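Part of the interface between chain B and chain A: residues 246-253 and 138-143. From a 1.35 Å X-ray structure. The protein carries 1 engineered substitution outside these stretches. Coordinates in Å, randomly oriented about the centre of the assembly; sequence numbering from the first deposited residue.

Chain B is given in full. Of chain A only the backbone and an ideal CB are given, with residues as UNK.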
# COMPACT_ATOMS: atom_id res chain seq x y z
N GLY B 246 9.70 9.31 -7.10
CA GLY B 246 9.00 10.57 -7.00
C GLY B 246 7.56 10.46 -7.48
O GLY B 246 7.10 9.40 -7.93
N ARG B 247 6.86 11.58 -7.40
CA ARG B 247 5.56 11.78 -8.08
C ARG B 247 5.84 12.74 -9.22
O ARG B 247 6.43 13.80 -9.01
CB ARG B 247 4.56 12.40 -7.11
CG ARG B 247 3.28 12.90 -7.78
CD ARG B 247 2.34 11.76 -8.11
NE ARG B 247 1.86 11.12 -6.89
CZ ARG B 247 1.12 10.02 -6.89
NH1 ARG B 247 0.79 9.45 -8.03
NH2 ARG B 247 0.72 9.50 -5.74
N HIS B 248 5.44 12.37 -10.44
CA HIS B 248 5.56 13.29 -11.55
C HIS B 248 4.48 14.38 -11.45
O HIS B 248 3.37 14.12 -11.00
CB HIS B 248 5.35 12.59 -12.87
CG HIS B 248 6.51 11.80 -13.37
ND1 HIS B 248 7.78 12.31 -13.51
CD2 HIS B 248 6.57 10.54 -13.86
CE1 HIS B 248 8.57 11.40 -14.06
NE2 HIS B 248 7.85 10.33 -14.30
N GLY B 249 4.79 15.58 -11.95
CA GLY B 249 3.76 16.56 -12.26
C GLY B 249 3.06 16.12 -13.54
O GLY B 249 1.91 15.66 -13.52
N VAL B 250 3.77 16.23 -14.65
CA VAL B 250 3.31 15.70 -15.93
C VAL B 250 3.09 14.19 -15.76
O VAL B 250 3.98 13.49 -15.32
CB VAL B 250 4.38 15.89 -17.00
CG1 VAL B 250 3.96 15.18 -18.27
CG2 VAL B 250 4.62 17.36 -17.29
N SER B 251 1.89 13.75 -16.07
CA SER B 251 1.39 12.37 -15.97
C SER B 251 0.79 12.01 -14.62
O SER B 251 0.02 11.08 -14.56
CB SER B 251 2.41 11.27 -16.35
OG SER B 251 3.31 11.01 -15.28
N ASN B 252 1.20 12.70 -13.55
CA ASN B 252 0.76 12.37 -12.18
C ASN B 252 1.16 10.97 -11.70
O ASN B 252 0.68 10.53 -10.67
CB ASN B 252 -0.76 12.57 -12.04
CG ASN B 252 -1.24 12.52 -10.62
OD1 ASN B 252 -0.62 13.12 -9.72
ND2 ASN B 252 -2.35 11.83 -10.40
N ALA B 253 2.07 10.30 -12.40
CA ALA B 253 2.48 8.95 -12.03
C ALA B 253 3.57 8.95 -10.96
O ALA B 253 4.42 9.84 -10.89
CB ALA B 253 3.01 8.23 -13.25
N UNK A 138 -9.73 16.85 -11.08
CA UNK A 138 -9.19 16.92 -9.71
C UNK A 138 -8.05 15.92 -9.45
O UNK A 138 -7.70 15.68 -8.29
CB UNK A 138 -10.32 16.67 -8.70
N UNK A 139 -7.44 15.39 -10.50
CA UNK A 139 -6.55 14.24 -10.37
C UNK A 139 -5.27 14.52 -9.55
O UNK A 139 -4.63 13.57 -9.09
CB UNK A 139 -6.16 13.76 -11.77
N UNK A 140 -4.91 15.80 -9.40
CA UNK A 140 -3.75 16.17 -8.56
C UNK A 140 -4.15 17.01 -7.37
O UNK A 140 -3.28 17.62 -6.72
CB UNK A 140 -2.71 16.93 -9.39
N UNK A 141 -5.45 17.00 -7.07
CA UNK A 141 -5.95 17.78 -5.91
C UNK A 141 -5.82 16.96 -4.62
O UNK A 141 -6.78 16.58 -3.95
CB UNK A 141 -7.41 18.19 -6.12
N UNK A 142 -4.58 16.69 -4.25
CA UNK A 142 -4.33 15.83 -3.11
C UNK A 142 -4.71 16.48 -1.80
O UNK A 142 -4.76 15.80 -0.78
CB UNK A 142 -2.86 15.42 -3.07
N UNK A 143 -4.97 17.79 -1.82
CA UNK A 143 -5.60 18.47 -0.71
C UNK A 143 -7.05 18.06 -0.46
O UNK A 143 -7.54 18.25 0.65
CB UNK A 143 -5.54 19.98 -0.95

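Chain B meets this stretch with a loop folded back on itself: a type II turn runs from Gly B249 to Asn B252, and the CA-to-CB bond of Asn B252 points toward chain A. Its carboxamide, the guanidinium of Arg B247 and the carbonyl oxygens of His B248 and Gly B249 make up a largely polar surface.

Position 138 opens a type I turn, and nothing of the chain B stretch lies within 5.5 Å of its ideal CB. The contact therefore sets no demand on the side chain, and many residues would do. The deposited residue is Leu A138, whose side chain is out of reach of the chain B stretch; its part here is through the backbone, where its O accepts a hydrogen bond from the backbone N of position 141 at 2.9 Å and closes the turn.

At position 139, phi/psi of -65/-19 suits most residues. CA-to-CB points toward chain B, and the ideal CB sits 4.5 Å from Asn B252 ND2. Beyond lie the CB of Asn B252 and, farther off, the carbonyl of Gly B249. A side chain of middle length with a flat or polar end would fit, such as Asn, Gln or His. The residue is His A139, with chi1 p. Its CD2 packs 3.9 Å from Asn B252 CB, while its NE2 lies 3.0 Å from the O of a water, which in turn donates to Gly B249 O at 3.1 Å. The ring thus spans part of the gap and the water completes it. The backbone also comes close, with His A139 O 3.2 Å from Asn B252 ND2.

Position 140 has its CB sideways to chain B, 4.4 Å from Asn B252 OD1 if ideal. A short side chain would leave space in front of the Gly B249 carbonyl. A long, flexible chain would suit, whether Met, Gln or Lys, the last two able to offer donors to the carbonyls. Met A140 is found, and its chi angles of m, t and p bring its end nearer than its first bond suggests. SD lies 3.5 Å from Gly B249 O, and CE is 3.7 Å from His B248 O and 3.4 Å from Asn B252 OD1, so the thioether fills the space by packing.

The ideal CB at position 141 has nothing of the chain B stretch within 5.5 Å, so this contact sets no demand and many residues would do. Arg A141 turns to its own chain, forming a salt bridge with the residue at 143.

At position 142, CA-to-CB points toward chain B, but the ideal CB has nothing within 5.5 Å. Reaching Asn B252 OD1 takes length and a terminal donor: Tyr, Lys or Arg could try, though Arg B247 nearby disfavours a positive charge. Tyr A142 donates from OH to Asn B252 OD1 at 2.6 Å, and the same OH sits over one face of the Arg B247 guanidinium, 3.3 Å from CZ.

Position 143 has nothing of the chain B stretch near it, so the contact leaves the choice free; an acidic or amide side chain could serve as an acceptor for Arg A141. Asp A143 takes Arg A141 NE on OD1 and NH2 on OD2, both at 2.9 Å.

Chain A 138-143: LHMRYD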
# COMPACT_ATOMS: atom_id res chain seq x y z
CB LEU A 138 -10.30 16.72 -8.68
CG LEU A 138 -11.48 17.70 -8.76
CD1 LEU A 138 -12.60 17.26 -7.83
CD2 LEU A 138 -11.07 19.13 -8.46
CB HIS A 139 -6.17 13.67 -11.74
CG HIS A 139 -5.28 14.55 -12.55
ND1 HIS A 139 -5.63 15.83 -12.95
CD2 HIS A 139 -4.06 14.31 -13.08
CE1 HIS A 139 -4.62 16.35 -13.64
NE2 HIS A 139 -3.68 15.44 -13.76
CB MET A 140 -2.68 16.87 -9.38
CG MET A 140 -2.25 16.04 -10.58
SD MET A 140 -0.77 16.59 -11.41
CE MET A 140 0.44 16.27 -10.16
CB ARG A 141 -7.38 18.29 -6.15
CG ARG A 141 -7.46 19.36 -7.23
CD ARG A 141 -6.80 20.68 -6.84
NE ARG A 141 -7.26 21.18 -5.56
CZ ARG A 141 -8.40 21.83 -5.36
NH1 ARG A 141 -9.19 22.14 -6.37
NH2 ARG A 141 -8.73 22.17 -4.13
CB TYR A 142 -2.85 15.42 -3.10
CG TYR A 142 -2.47 14.54 -4.27
CD1 TYR A 142 -2.82 13.19 -4.31
CD2 TYR A 142 -1.76 15.06 -5.35
CE1 TYR A 142 -2.46 12.39 -5.38
CE2 TYR A 142 -1.40 14.27 -6.41
CZ TYR A 142 -1.75 12.93 -6.43
OH TYR A 142 -1.40 12.10 -7.47
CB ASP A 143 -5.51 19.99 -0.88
CG ASP A 143 -6.10 20.51 -2.20
OD1 ASP A 143 -5.92 19.92 -3.27
OD2 ASP A 143 -6.71 21.59 -2.16
O HOH W 1 -0.90 15.76 -14.74
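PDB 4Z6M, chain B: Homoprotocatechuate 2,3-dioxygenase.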